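PDB 1WU4: reducing end xylose-releasing exo-oligoxylanase from Bacillus halodurans, which hydrolyses xylooligosaccharides of three or more units with inversion of anomeric configuration, releasing xylose from the reducing end. Local coordinates for residues A[68-71]-A[72-76]; A[193-196]-A[197-200]; A[217-220]-A[221-224]; A[227-230]-A[231-234]. The protein carries 1 engineered substitution. All coordinates share one frame; numbering follows the deposited sequence.

Interaction 1: A[68-71]-A[72-76]; sequences RTEG and MSYGM
Glu70 lies across the ring of Tyr74 one helical turn further on, at the start of helix 69-81 in the (alpha/alpha)6 barrel of this family 8 glycoside hydrolase. The acid extends with CG anti to the backbone N (chi1 167°), which lays its methylene over the ring face: Glu70 CG stands 3.9 Å from the Tyr74 centroid, a CH-pi contact. The two side chains cross at a slant, carboxylate and ring planes 24° apart. Carbonyl O of Glu70 also sits over a face of the ring, offset toward the rim, while accepting the backbone N-H of Tyr74. Both polar ends look beyond the turn. Glu70, the probable proton donor, is held through OE1 by the hydroxyl of Tyr359 and through OE2 by a salt bridge to Arg266, and the same NH1 of Arg266 bonds to Tyr74 OH. With a leucine in place of Tyr74, Arg266 would probably lose one of its oxygen partners and the Glu70 methylene the aromatic face it packs on. On the neighbouring flank Ser73 turns its hydroxyl back over the helix, chi1 65° placing it between the backbone N and the carbonyl carbon, where Ser73 OG lies 2.8 Å from Thr69 O and 3.0 Å from Glu70 O.

Interaction 2: A[193-196]-A[197-200]; sequences FSDP and SYHL
Asp195 and Tyr198 are joined through the backbone where residues 193-196, leaving a weakly bonded strand, pass through a short 3-10 turn at Pro196-Tyr198 into the loop that leads to helix 201-210. Tyr198 N donates to Asp195 O at 2.8 Å, and His199 N follows with a bond to Pro196 O at 3.1 Å. One water donates to both Pro196 O and His199 O, bridging the end of the turn. With Asp195 CG anti to the backbone N (chi1 -177°), the aspartate folds over the tyrosine: its CB is 3.6 Å from the Tyr198 ring centroid and almost on the ring normal, and the carboxylate is stacked on the ring with only 7° between the planes. Asp195 OD1 takes the hydroxyl of Ser197 at 2.7 Å on its syn side, although 35° out of the carboxylate plane, and a weak bond from Ser197 N; Ser197 OG also bonds to Arg266 NH2. The turn probably lines the catalytic cleft of the (alpha/alpha)6 barrel: Asp195 OD2 lies close to OD2 of Asp263, the proton acceptor by similarity. A leucine in place of Tyr198 would probably cost the Asp195 carboxylate its flat aromatic partner and leave its rotation, within this turn, to the bonds from Ser197 and water. His199 reaches back past the turn to Ser194: His199 NE2 donates to Ser194 OG at 2.8 Å, with the hydroxyl tilted out of the imidazole plane. Ser194 OG also bonds to Ile185 O, while His199 ND1 pairs with Ser226 OG.

Interaction 3: A[217-220]-A[221-224]; sequences VFWK and EAAE
Glu221 reaches back along the preceding turn of its helix to Val217. Its CB starts 3.4 Å from Phe218 O. CG comes next, set anti to the carbonyl carbon by a chi1 of -57°, and this turns the chain toward the N-terminal side of the helix: Glu221 CG rests 3.2 Å from Val217 O, the same oxygen that accepts the backbone N-H of Glu221. From there the chain is extended, and Glu221 CD draws alongside the valine at 3.9 Å from Val217 CG1. At the tip the two oxygens part company. Glu221 OE2 remains by the valine methyl, 3.9 Å from Val217 CG1, whereas OE1 turns in over the backbone near Phe218 CA and has a long, weak ion pair with Lys183. The contact is thus an i to i+4 pairing of an aliphatic branch with an acid, the two side chains crossing at a slant on the exposed side of helix 216-233, one of the helices of the (alpha/alpha)6 barrel. The buried side is aromatic. Phe218 CD2 stands over the centre of one face of the Trp219 ring system, and the methyl of Ala222 touches both residues, at 4.0 Å from Trp219 CE3 and 4.4 Å from Phe218 CE2. The small alanine also packs on Tyr204 of helix 201-210. Trp219 meets Trp178 and Phe207 edge-to-face and packs on Leu162 and Val166 of helix 154-167. Ala222 N bonds to Phe218 O at 2.8 Å.

Interaction 4: A[227-230]-A[231-234]; sequences REYL and KIAC
The Tyr229 ring meets the end of Ile232 obliquely: Ile232 CD1 comes to 4.2 Å from Tyr229 CD1. A chi1 of 61° on the isoleucine sets CG1 between the backbone N and the carbonyl carbon, and thereby brings Ile232 CG1 to 3.2 Å from Tyr229 O. Elsewhere the ring meets the imidazole of His199, their planes about 35° apart, and its hydroxyl bonds to Tyr246 O. A second flat group, the Glu228 carboxylate, is carried by a chain bent at chi2 toward Lys231, whose own chain runs out extended across it. Glu228 OE2 and Lys231 NZ form a salt bridge at 3.3 Å, weak as a hydrogen bond, and a water links the pair a second way by donating to Glu228 OE1 and accepting from the ammonium group. The lysine charge probably also eases the closeness of Glu228 OE2 to Glu224 OE2. The Arg227 guanidinium leads away to salt bridges with Asp274 and Glu205. Behind these, Ala233 N bonds to Tyr229 O at 2.9 Å and Cys234 N to Leu230 O at 3.1 Å. The arrangement is the closing turn of an amphipathic barrel helix, helix 216-233, with a solvent-side i to i+3 ion pair and buried Tyr229, Leu230 and Ala233 within the (alpha/alpha)6 fold.

Interactions 1 and 2 both come close to Asp263, the probable proton acceptor: the side chain of Glu70, the probable donor, is about 6 Å from that of Asp263, and the side chain of Asp195 about 3 Å from it. Their centres are 17 Å apart, and Arg266 bonds to Glu70 and Tyr74 in the first and to Ser197 in the second. Interaction 4 backs interaction 2 directly, with His199 NE2 3.3 Å from Tyr229 CE2 and the Pro196 ring against Ala233. Interactions 3 and 4 share helix 216-233, centres 15 Å apart; interaction 3 lies away from the active site, and the nearest atoms of interactions 1 and 3 are about 14 Å apart.

Interaction 1: A[68-71]-A[72-76]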
ATOM      1  N   ARG A  68       3.005  10.940   7.894  1.00 10.54           N
ATOM      2  CA  ARG A  68       3.590   9.611   7.993  1.00 12.01           C
ATOM      3  C   ARG A  68       4.199   9.119   6.692  1.00  9.23           C
ATOM      4  O   ARG A  68       3.751   9.492   5.610  1.00  9.79           O
ATOM      5  CB  ARG A  68       2.522   8.633   8.483  1.00 14.61           C
ATOM      6  CG  ARG A  68       1.894   9.106   9.781  1.00 17.40           C
ATOM      7  CD  ARG A  68       0.886   8.142  10.364  1.00 23.08           C
ATOM      8  NE  ARG A  68       0.481   8.603  11.688  1.00 23.48           N
ATOM      9  CZ  ARG A  68      -0.198   7.877  12.568  1.00 22.37           C
ATOM     10  NH1 ARG A  68      -0.564   6.637  12.274  1.00 21.26           N
ATOM     11  NH2 ARG A  68      -0.495   8.389  13.755  1.00 25.28           N
ATOM     12  N   THR A  69       5.232   8.286   6.797  1.00 10.36           N
ATOM     13  CA  THR A  69       5.872   7.769   5.594  1.00  9.41           C
ATOM     14  C   THR A  69       4.877   6.948   4.779  1.00 10.22           C
ATOM     15  O   THR A  69       4.985   6.871   3.561  1.00 10.57           O
ATOM     16  CB  THR A  69       7.136   6.936   5.922  1.00  9.90           C
ATOM     17  OG1 THR A  69       6.834   5.953   6.920  1.00  9.76           O
ATOM     18  CG2 THR A  69       8.242   7.851   6.432  1.00 10.15           C
ATOM     19  N   GLU A  70       3.902   6.351   5.455  1.00 10.69           N
ATOM     20  CA  GLU A  70       2.863   5.588   4.768  1.00 11.25           C
ATOM     21  C   GLU A  70       2.144   6.530   3.798  1.00 10.62           C
ATOM     22  O   GLU A  70       1.973   6.221   2.618  1.00 10.63           O
ATOM     23  CB  GLU A  70       1.861   5.043   5.791  1.00 12.27           C
ATOM     24  CG  GLU A  70       0.566   4.495   5.200  1.00 15.83           C
ATOM     25  CD  GLU A  70      -0.541   4.392   6.236  1.00 19.43           C
ATOM     26  OE1 GLU A  70      -0.905   5.434   6.823  1.00 20.41           O
ATOM     27  OE2 GLU A  70      -1.046   3.275   6.465  1.00 21.90           O
ATOM     28  N   GLY A  71       1.736   7.692   4.307  1.00  9.82           N
ATOM     29  CA  GLY A  71       1.030   8.665   3.489  1.00 10.28           C
ATOM     30  C   GLY A  71       1.883   9.339   2.430  1.00  9.35           C
ATOM     31  O   GLY A  71       1.428   9.571   1.309  1.00  9.30           O
ATOM     32  N   MET A  72       3.120   9.671   2.782  1.00  8.86           N
ATOM     33  CA  MET A  72       4.010  10.310   1.825  1.00  8.35           C
ATOM     34  C   MET A  72       4.329   9.350   0.680  1.00  8.48           C
ATOM     35  O   MET A  72       4.312   9.746  -0.486  1.00  8.32           O
ATOM     36  CB  MET A  72       5.295  10.772   2.518  1.00 10.72           C
ATOM     37  CG  MET A  72       5.057  11.854   3.570  1.00 10.30           C
ATOM     38  SD  MET A  72       4.328  13.361   2.870  1.00 10.74           S
ATOM     39  CE  MET A  72       5.803  14.392   2.706  1.00 10.89           C
ATOM     40  N   SER A  73       4.614   8.090   1.007  1.00  9.17           N
ATOM     41  CA  SER A  73       4.918   7.112  -0.032  1.00  9.10           C
ATOM     42  C   SER A  73       3.671   6.847  -0.882  1.00  8.27           C
ATOM     43  O   SER A  73       3.767   6.680  -2.098  1.00  7.60           O
ATOM     44  CB  SER A  73       5.461   5.812   0.583  1.00 11.19           C
ATOM     45  OG  SER A  73       4.497   5.148   1.377  1.00  9.70           O
ATOM     46  N   TYR A  74       2.502   6.819  -0.246  1.00  8.31           N
ATOM     47  CA  TYR A  74       1.252   6.628  -0.979  1.00  7.89           C
ATOM     48  C   TYR A  74       1.072   7.805  -1.936  1.00  8.45           C
ATOM     49  O   TYR A  74       0.722   7.625  -3.102  1.00  9.33           O
ATOM     50  CB  TYR A  74       0.043   6.611  -0.038  1.00  9.73           C
ATOM     51  CG  TYR A  74      -0.230   5.325   0.718  1.00  8.94           C
ATOM     52  CD1 TYR A  74       0.475   4.148   0.454  1.00 11.38           C
ATOM     53  CD2 TYR A  74      -1.223   5.291   1.697  1.00  9.94           C
ATOM     54  CE1 TYR A  74       0.190   2.967   1.157  1.00 10.41           C
ATOM     55  CE2 TYR A  74      -1.513   4.125   2.396  1.00 10.79           C
ATOM     56  CZ  TYR A  74      -0.807   2.969   2.125  1.00 11.02           C
ATOM     57  OH  TYR A  74      -1.109   1.824   2.832  1.00 12.15           O
ATOM     58  N   GLY A  75       1.298   9.013  -1.418  1.00  8.45           N
ATOM     59  CA  GLY A  75       1.150  10.218  -2.217  1.00  9.65           C
ATOM     60  C   GLY A  75       2.038  10.223  -3.442  1.00  8.63           C
ATOM     61  O   GLY A  75       1.620  10.633  -4.524  1.00  9.92           O
ATOM     62  N   MET A  76       3.276   9.778  -3.271  1.00  8.77           N
ATOM     63  CA  MET A  76       4.203   9.711  -4.388  1.00  7.97           C
ATOM     64  C   MET A  76       3.709   8.684  -5.406  1.00  9.18           C
ATOM     65  O   MET A  76       3.752   8.929  -6.608  1.00  9.08           O
ATOM     66  CB  MET A  76       5.607   9.361  -3.887  1.00  8.06           C
ATOM     67  CG  MET A  76       6.310  10.555  -3.256  1.00  9.52           C
ATOM     68  SD  MET A  76       7.762  10.123  -2.290  1.00  9.88           S
ATOM     69  CE  MET A  76       8.809   9.396  -3.546  1.00 12.71           C
TER

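Interaction 2: A[193-196]-A[197-200]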
ATOM      1  N   PHE A 193       8.979 -10.335  13.683  1.00 12.08           N
ATOM      2  CA  PHE A 193       7.624 -10.716  13.319  1.00 10.18           C
ATOM      3  C   PHE A 193       7.215  -9.795  12.181  1.00 10.82           C
ATOM      4  O   PHE A 193       7.947  -8.854  11.847  1.00 10.42           O
ATOM      5  CB  PHE A 193       6.652 -10.678  14.515  1.00 10.14           C
ATOM      6  CG  PHE A 193       6.414  -9.317  15.097  1.00  9.41           C
ATOM      7  CD1 PHE A 193       5.455  -8.467  14.556  1.00 10.93           C
ATOM      8  CD2 PHE A 193       7.102  -8.915  16.237  1.00 11.85           C
ATOM      9  CE1 PHE A 193       5.182  -7.234  15.149  1.00 10.02           C
ATOM     10  CE2 PHE A 193       6.836  -7.687  16.835  1.00 11.60           C
ATOM     11  CZ  PHE A 193       5.873  -6.848  16.290  1.00 11.82           C
ATOM     12  N   SER A 194       6.066 -10.061  11.573  1.00  9.79           N
ATOM     13  CA  SER A 194       5.652  -9.283  10.419  1.00  8.39           C
ATOM     14  C   SER A 194       4.266  -8.659  10.520  1.00  8.44           C
ATOM     15  O   SER A 194       3.651  -8.635  11.584  1.00  9.00           O
ATOM     16  CB  SER A 194       5.746 -10.182   9.177  1.00 10.96           C
ATOM     17  OG  SER A 194       5.711  -9.442   7.971  1.00  9.63           O
ATOM     18  N   ASP A 195       3.796  -8.148   9.387  1.00  8.93           N
ATOM     19  CA  ASP A 195       2.496  -7.499   9.267  1.00  8.96           C
ATOM     20  C   ASP A 195       2.013  -7.911   7.872  1.00  8.93           C
ATOM     21  O   ASP A 195       2.536  -7.438   6.864  1.00  9.12           O
ATOM     22  CB  ASP A 195       2.696  -5.982   9.365  1.00  9.00           C
ATOM     23  CG  ASP A 195       1.396  -5.203   9.335  1.00  9.63           C
ATOM     24  OD1 ASP A 195       0.550  -5.478   8.460  1.00  9.34           O
ATOM     25  OD2 ASP A 195       1.238  -4.291  10.181  1.00  9.38           O
ATOM     26  N   PRO A 196       1.023  -8.819   7.794  1.00  9.32           N
ATOM     27  CA  PRO A 196       0.504  -9.282   6.499  1.00 10.63           C
ATOM     28  C   PRO A 196       0.258  -8.216   5.428  1.00  8.19           C
ATOM     29  O   PRO A 196       0.616  -8.411   4.263  1.00  8.80           O
ATOM     30  CB  PRO A 196      -0.770 -10.024   6.890  1.00  8.92           C
ATOM     31  CG  PRO A 196      -0.375 -10.647   8.196  1.00  9.47           C
ATOM     32  CD  PRO A 196       0.339  -9.505   8.907  1.00  9.39           C
ATOM     33  N   SER A 197      -0.334  -7.092   5.823  1.00  8.66           N
ATOM     34  CA  SER A 197      -0.640  -6.014   4.885  1.00 10.26           C
ATOM     35  C   SER A 197       0.591  -5.364   4.255  1.00  8.08           C
ATOM     36  O   SER A 197       0.465  -4.637   3.270  1.00  9.33           O
ATOM     37  CB  SER A 197      -1.488  -4.936   5.573  1.00 10.30           C
ATOM     38  OG  SER A 197      -0.724  -4.165   6.486  1.00  9.49           O
ATOM     39  N   TYR A 198       1.768  -5.619   4.819  1.00  8.07           N
ATOM     40  CA  TYR A 198       3.018  -5.058   4.305  1.00  8.74           C
ATOM     41  C   TYR A 198       3.582  -5.878   3.147  1.00  8.23           C
ATOM     42  O   TYR A 198       4.483  -5.427   2.437  1.00  9.45           O
ATOM     43  CB  TYR A 198       4.084  -5.037   5.403  1.00  8.56           C
ATOM     44  CG  TYR A 198       3.938  -3.985   6.482  1.00  8.49           C
ATOM     45  CD1 TYR A 198       2.739  -3.301   6.687  1.00  9.43           C
ATOM     46  CD2 TYR A 198       5.006  -3.712   7.338  1.00 10.45           C
ATOM     47  CE1 TYR A 198       2.610  -2.368   7.727  1.00  8.53           C
ATOM     48  CE2 TYR A 198       4.890  -2.792   8.371  1.00 10.20           C
ATOM     49  CZ  TYR A 198       3.694  -2.124   8.562  1.00  9.34           C
ATOM     50  OH  TYR A 198       3.588  -1.222   9.599  1.00 11.25           O
ATOM     51  N   HIS A 199       3.071  -7.092   2.965  1.00  8.91           N
ATOM     52  CA  HIS A 199       3.576  -7.966   1.914  1.00  9.16           C
ATOM     53  C   HIS A 199       3.073  -7.606   0.528  1.00  8.59           C
ATOM     54  O   HIS A 199       1.881  -7.705   0.235  1.00  9.72           O
ATOM     55  CB  HIS A 199       3.246  -9.417   2.262  1.00  8.04           C
ATOM     56  CG  HIS A 199       4.006  -9.921   3.449  1.00  8.73           C
ATOM     57  ND1 HIS A 199       5.131 -10.708   3.331  1.00  9.16           N
ATOM     58  CD2 HIS A 199       3.863  -9.664   4.770  1.00  9.63           C
ATOM     59  CE1 HIS A 199       5.649 -10.912   4.529  1.00  9.15           C
ATOM     60  NE2 HIS A 199       4.900 -10.289   5.420  1.00  9.25           N
ATOM     61  N   LEU A 200       4.008  -7.196  -0.323  1.00  8.67           N
ATOM     62  CA  LEU A 200       3.700  -6.781  -1.685  1.00  8.65           C
ATOM     63  C   LEU A 200       4.542  -7.583  -2.672  1.00  8.19           C
ATOM     64  O   LEU A 200       5.504  -7.070  -3.253  1.00  8.51           O
ATOM     65  CB  LEU A 200       3.999  -5.287  -1.831  1.00  9.97           C
ATOM     66  CG  LEU A 200       3.366  -4.377  -0.772  1.00  8.98           C
ATOM     67  CD1 LEU A 200       3.893  -2.958  -0.942  1.00  9.52           C
ATOM     68  CD2 LEU A 200       1.846  -4.410  -0.886  1.00 10.34           C
TER
HETATM   69  O   HOH W   1      -1.876  -6.964   8.269  1.00  9.88           O
HETATM   70  O   HOH W   2      -0.692  -8.108   1.799  1.00 13.29           O

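Interaction 3: A[217-220]-A[221-224]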
ATOM      1  N   VAL A 217      18.101 -11.727  -7.141  1.00 11.16           N
ATOM      2  CA  VAL A 217      17.662 -13.079  -6.823  1.00 10.63           C
ATOM      3  C   VAL A 217      16.901 -13.018  -5.497  1.00 10.73           C
ATOM      4  O   VAL A 217      15.840 -13.624  -5.354  1.00 10.94           O
ATOM      5  CB  VAL A 217      18.856 -14.048  -6.705  1.00  9.31           C
ATOM      6  CG1 VAL A 217      18.388 -15.391  -6.153  1.00 13.51           C
ATOM      7  CG2 VAL A 217      19.495 -14.241  -8.076  1.00 12.77           C
ATOM      8  N   PHE A 218      17.440 -12.269  -4.537  1.00  9.78           N
ATOM      9  CA  PHE A 218      16.790 -12.109  -3.239  1.00  8.71           C
ATOM     10  C   PHE A 218      15.358 -11.602  -3.403  1.00  9.80           C
ATOM     11  O   PHE A 218      14.429 -12.139  -2.803  1.00 10.41           O
ATOM     12  CB  PHE A 218      17.553 -11.113  -2.363  1.00 11.38           C
ATOM     13  CG  PHE A 218      16.797 -10.697  -1.133  1.00  9.95           C
ATOM     14  CD1 PHE A 218      16.801 -11.490   0.010  1.00 14.05           C
ATOM     15  CD2 PHE A 218      16.032  -9.531  -1.139  1.00 10.98           C
ATOM     16  CE1 PHE A 218      16.050 -11.127   1.129  1.00 15.38           C
ATOM     17  CE2 PHE A 218      15.281  -9.163  -0.031  1.00 13.30           C
ATOM     18  CZ  PHE A 218      15.289  -9.960   1.103  1.00 14.63           C
ATOM     19  N   TRP A 219      15.175 -10.559  -4.205  1.00  9.22           N
ATOM     20  CA  TRP A 219      13.839 -10.005  -4.392  1.00  9.90           C
ATOM     21  C   TRP A 219      12.865 -10.995  -5.021  1.00  9.32           C
ATOM     22  O   TRP A 219      11.676 -10.982  -4.707  1.00 10.24           O
ATOM     23  CB  TRP A 219      13.912  -8.700  -5.188  1.00 10.37           C
ATOM     24  CG  TRP A 219      14.417  -7.563  -4.331  1.00  9.46           C
ATOM     25  CD1 TRP A 219      15.568  -6.847  -4.501  1.00  9.45           C
ATOM     26  CD2 TRP A 219      13.800  -7.057  -3.141  1.00  9.37           C
ATOM     27  NE1 TRP A 219      15.706  -5.923  -3.485  1.00  9.14           N
ATOM     28  CE2 TRP A 219      14.634  -6.035  -2.637  1.00  9.18           C
ATOM     29  CE3 TRP A 219      12.621  -7.370  -2.448  1.00  8.43           C
ATOM     30  CZ2 TRP A 219      14.327  -5.322  -1.472  1.00  9.21           C
ATOM     31  CZ3 TRP A 219      12.316  -6.661  -1.289  1.00  8.50           C
ATOM     32  CH2 TRP A 219      13.167  -5.648  -0.813  1.00 10.14           C
ATOM     33  N   LYS A 220      13.366 -11.861  -5.893  1.00 10.28           N
ATOM     34  CA  LYS A 220      12.512 -12.871  -6.501  1.00 11.57           C
ATOM     35  C   LYS A 220      12.080 -13.838  -5.395  1.00 11.93           C
ATOM     36  O   LYS A 220      10.922 -14.259  -5.333  1.00 12.44           O
ATOM     37  CB  LYS A 220      13.280 -13.624  -7.585  1.00 13.33           C
ATOM     38  CG  LYS A 220      12.483 -14.744  -8.223  1.00 17.86           C
ATOM     39  CD  LYS A 220      13.288 -15.446  -9.298  1.00 23.69           C
ATOM     40  CE  LYS A 220      12.525 -16.628  -9.861  1.00 27.30           C
ATOM     41  NZ  LYS A 220      13.307 -17.309 -10.923  1.00 27.58           N
ATOM     42  N   GLU A 221      13.015 -14.177  -4.513  1.00  9.80           N
ATOM     43  CA  GLU A 221      12.724 -15.084  -3.410  1.00 11.50           C
ATOM     44  C   GLU A 221      11.770 -14.440  -2.411  1.00 11.67           C
ATOM     45  O   GLU A 221      10.953 -15.128  -1.799  1.00 12.24           O
ATOM     46  CB  GLU A 221      14.022 -15.502  -2.711  1.00 11.07           C
ATOM     47  CG  GLU A 221      15.017 -16.152  -3.657  1.00 13.43           C
ATOM     48  CD  GLU A 221      16.328 -16.505  -2.990  1.00 15.87           C
ATOM     49  OE1 GLU A 221      16.807 -15.718  -2.150  1.00 16.91           O
ATOM     50  OE2 GLU A 221      16.889 -17.567  -3.325  1.00 21.56           O
ATOM     51  N   ALA A 222      11.878 -13.124  -2.237  1.00  9.78           N
ATOM     52  CA  ALA A 222      10.992 -12.410  -1.319  1.00 10.02           C
ATOM     53  C   ALA A 222       9.560 -12.435  -1.858  1.00  7.96           C
ATOM     54  O   ALA A 222       8.604 -12.590  -1.096  1.00  9.05           O
ATOM     55  CB  ALA A 222      11.465 -10.970  -1.135  1.00 10.77           C
ATOM     56  N   ALA A 223       9.409 -12.283  -3.171  1.00  9.50           N
ATOM     57  CA  ALA A 223       8.081 -12.317  -3.778  1.00  9.71           C
ATOM     58  C   ALA A 223       7.421 -13.669  -3.500  1.00 10.70           C
ATOM     59  O   ALA A 223       6.266 -13.734  -3.074  1.00 11.61           O
ATOM     60  CB  ALA A 223       8.180 -12.082  -5.280  1.00 10.21           C
ATOM     61  N   GLU A 224       8.169 -14.744  -3.732  1.00 12.04           N
ATOM     62  CA  GLU A 224       7.664 -16.095  -3.510  1.00 12.41           C
ATOM     63  C   GLU A 224       7.372 -16.326  -2.029  1.00 10.77           C
ATOM     64  O   GLU A 224       6.341 -16.899  -1.674  1.00 11.78           O
ATOM     65  CB  GLU A 224       8.685 -17.121  -4.014  1.00 12.75           C
ATOM     66  CG  GLU A 224       8.311 -18.582  -3.770  1.00 21.65           C
ATOM     67  CD  GLU A 224       6.931 -18.937  -4.290  1.00 24.90           C
ATOM     68  OE1 GLU A 224       6.523 -18.379  -5.332  1.00 29.95           O
ATOM     69  OE2 GLU A 224       6.258 -19.785  -3.664  1.00 31.55           O
TER

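Interaction 4: A[227-230]-A[231-234]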
ATOM      1  N   ARG A 227       4.129 -14.578  -1.029  1.00 10.59           N
ATOM      2  CA  ARG A 227       2.929 -15.235  -1.530  1.00 11.74           C
ATOM      3  C   ARG A 227       2.596 -16.449  -0.665  1.00 13.14           C
ATOM      4  O   ARG A 227       1.432 -16.705  -0.357  1.00 12.76           O
ATOM      5  CB  ARG A 227       3.106 -15.647  -2.999  1.00 12.68           C
ATOM      6  CG  ARG A 227       3.212 -14.453  -3.948  1.00 14.60           C
ATOM      7  CD  ARG A 227       2.807 -14.817  -5.372  1.00 18.35           C
ATOM      8  NE  ARG A 227       2.757 -13.647  -6.248  1.00 17.53           N
ATOM      9  CZ  ARG A 227       3.800 -13.160  -6.912  1.00 16.15           C
ATOM     10  NH1 ARG A 227       4.987 -13.743  -6.809  1.00 21.22           N
ATOM     11  NH2 ARG A 227       3.661 -12.083  -7.674  1.00 14.19           N
ATOM     12  N   GLU A 228       3.619 -17.188  -0.253  1.00 11.67           N
ATOM     13  CA  GLU A 228       3.388 -18.352   0.589  1.00 11.58           C
ATOM     14  C   GLU A 228       2.963 -17.937   1.994  1.00 11.59           C
ATOM     15  O   GLU A 228       2.135 -18.596   2.622  1.00 12.27           O
ATOM     16  CB  GLU A 228       4.644 -19.224   0.655  1.00 13.10           C
ATOM     17  CG  GLU A 228       4.899 -20.004  -0.623  1.00 17.21           C
ATOM     18  CD  GLU A 228       3.713 -20.874  -1.006  1.00 21.85           C
ATOM     19  OE1 GLU A 228       3.336 -21.753  -0.203  1.00 23.94           O
ATOM     20  OE2 GLU A 228       3.155 -20.677  -2.106  1.00 26.56           O
ATOM     21  N   TYR A 229       3.517 -16.829   2.477  1.00 10.80           N
ATOM     22  CA  TYR A 229       3.200 -16.331   3.809  1.00  9.95           C
ATOM     23  C   TYR A 229       1.730 -15.933   3.909  1.00 10.05           C
ATOM     24  O   TYR A 229       1.067 -16.224   4.903  1.00 10.94           O
ATOM     25  CB  TYR A 229       4.092 -15.131   4.137  1.00 10.11           C
ATOM     26  CG  TYR A 229       3.916 -14.567   5.530  1.00 10.26           C
ATOM     27  CD1 TYR A 229       4.262 -15.311   6.660  1.00 11.34           C
ATOM     28  CD2 TYR A 229       3.429 -13.275   5.716  1.00  9.33           C
ATOM     29  CE1 TYR A 229       4.132 -14.776   7.940  1.00 11.81           C
ATOM     30  CE2 TYR A 229       3.294 -12.731   6.989  1.00 11.40           C
ATOM     31  CZ  TYR A 229       3.649 -13.485   8.095  1.00 11.13           C
ATOM     32  OH  TYR A 229       3.529 -12.939   9.350  1.00 12.38           O
ATOM     33  N   LEU A 230       1.221 -15.267   2.878  1.00  9.86           N
ATOM     34  CA  LEU A 230      -0.173 -14.849   2.890  1.00 10.79           C
ATOM     35  C   LEU A 230      -1.108 -16.052   3.018  1.00  8.85           C
ATOM     36  O   LEU A 230      -2.170 -15.958   3.634  1.00 10.83           O
ATOM     37  CB  LEU A 230      -0.502 -14.043   1.626  1.00 12.56           C
ATOM     38  CG  LEU A 230       0.096 -12.632   1.576  1.00 18.81           C
ATOM     39  CD1 LEU A 230      -0.278 -11.973   0.260  1.00 20.39           C
ATOM     40  CD2 LEU A 230      -0.403 -11.810   2.744  1.00 19.31           C
ATOM     41  N   LYS A 231      -0.699 -17.189   2.459  1.00 10.42           N
ATOM     42  CA  LYS A 231      -1.517 -18.395   2.529  1.00 10.73           C
ATOM     43  C   LYS A 231      -1.701 -18.876   3.967  1.00 13.05           C
ATOM     44  O   LYS A 231      -2.779 -19.347   4.332  1.00 14.46           O
ATOM     45  CB  LYS A 231      -0.904 -19.512   1.678  1.00 13.04           C
ATOM     46  CG  LYS A 231      -0.875 -19.203   0.188  1.00 10.06           C
ATOM     47  CD  LYS A 231      -0.445 -20.411  -0.630  1.00 14.64           C
ATOM     48  CE  LYS A 231      -0.473 -20.098  -2.115  1.00 14.97           C
ATOM     49  NZ  LYS A 231      -0.033 -21.262  -2.933  1.00 21.92           N
ATOM     50  N   ILE A 232      -0.663 -18.759   4.790  1.00 10.69           N
ATOM     51  CA  ILE A 232      -0.787 -19.198   6.175  1.00 10.43           C
ATOM     52  C   ILE A 232      -1.269 -18.099   7.122  1.00 10.66           C
ATOM     53  O   ILE A 232      -1.737 -18.389   8.221  1.00 14.06           O
ATOM     54  CB  ILE A 232       0.543 -19.805   6.720  1.00 10.55           C
ATOM     55  CG1 ILE A 232       1.669 -18.770   6.701  1.00 11.86           C
ATOM     56  CG2 ILE A 232       0.933 -21.023   5.889  1.00 15.53           C
ATOM     57  CD1 ILE A 232       2.954 -19.264   7.360  1.00 12.01           C
ATOM     58  N   ALA A 233      -1.183 -16.843   6.693  1.00 10.20           N
ATOM     59  CA  ALA A 233      -1.613 -15.728   7.536  1.00 10.32           C
ATOM     60  C   ALA A 233      -3.124 -15.481   7.490  1.00  9.52           C
ATOM     61  O   ALA A 233      -3.714 -15.038   8.478  1.00 11.27           O
ATOM     62  CB  ALA A 233      -0.869 -14.462   7.140  1.00 13.47           C
ATOM     63  N   CYS A 234      -3.747 -15.771   6.351  1.00  9.76           N
ATOM     64  CA  CYS A 234      -5.187 -15.575   6.195  1.00 10.18           C
ATOM     65  C   CYS A 234      -5.972 -16.758   6.753  1.00 11.48           C
ATOM     66  O   CYS A 234      -5.652 -17.913   6.463  1.00 12.93           O
ATOM     67  CB  CYS A 234      -5.537 -15.385   4.716  1.00 11.33           C
ATOM     68  SG  CYS A 234      -4.834 -13.900   3.967  1.00 10.84           S
TER
HETATM   69  O   HOH W   3       1.570 -23.505  -1.407  1.00 37.07           O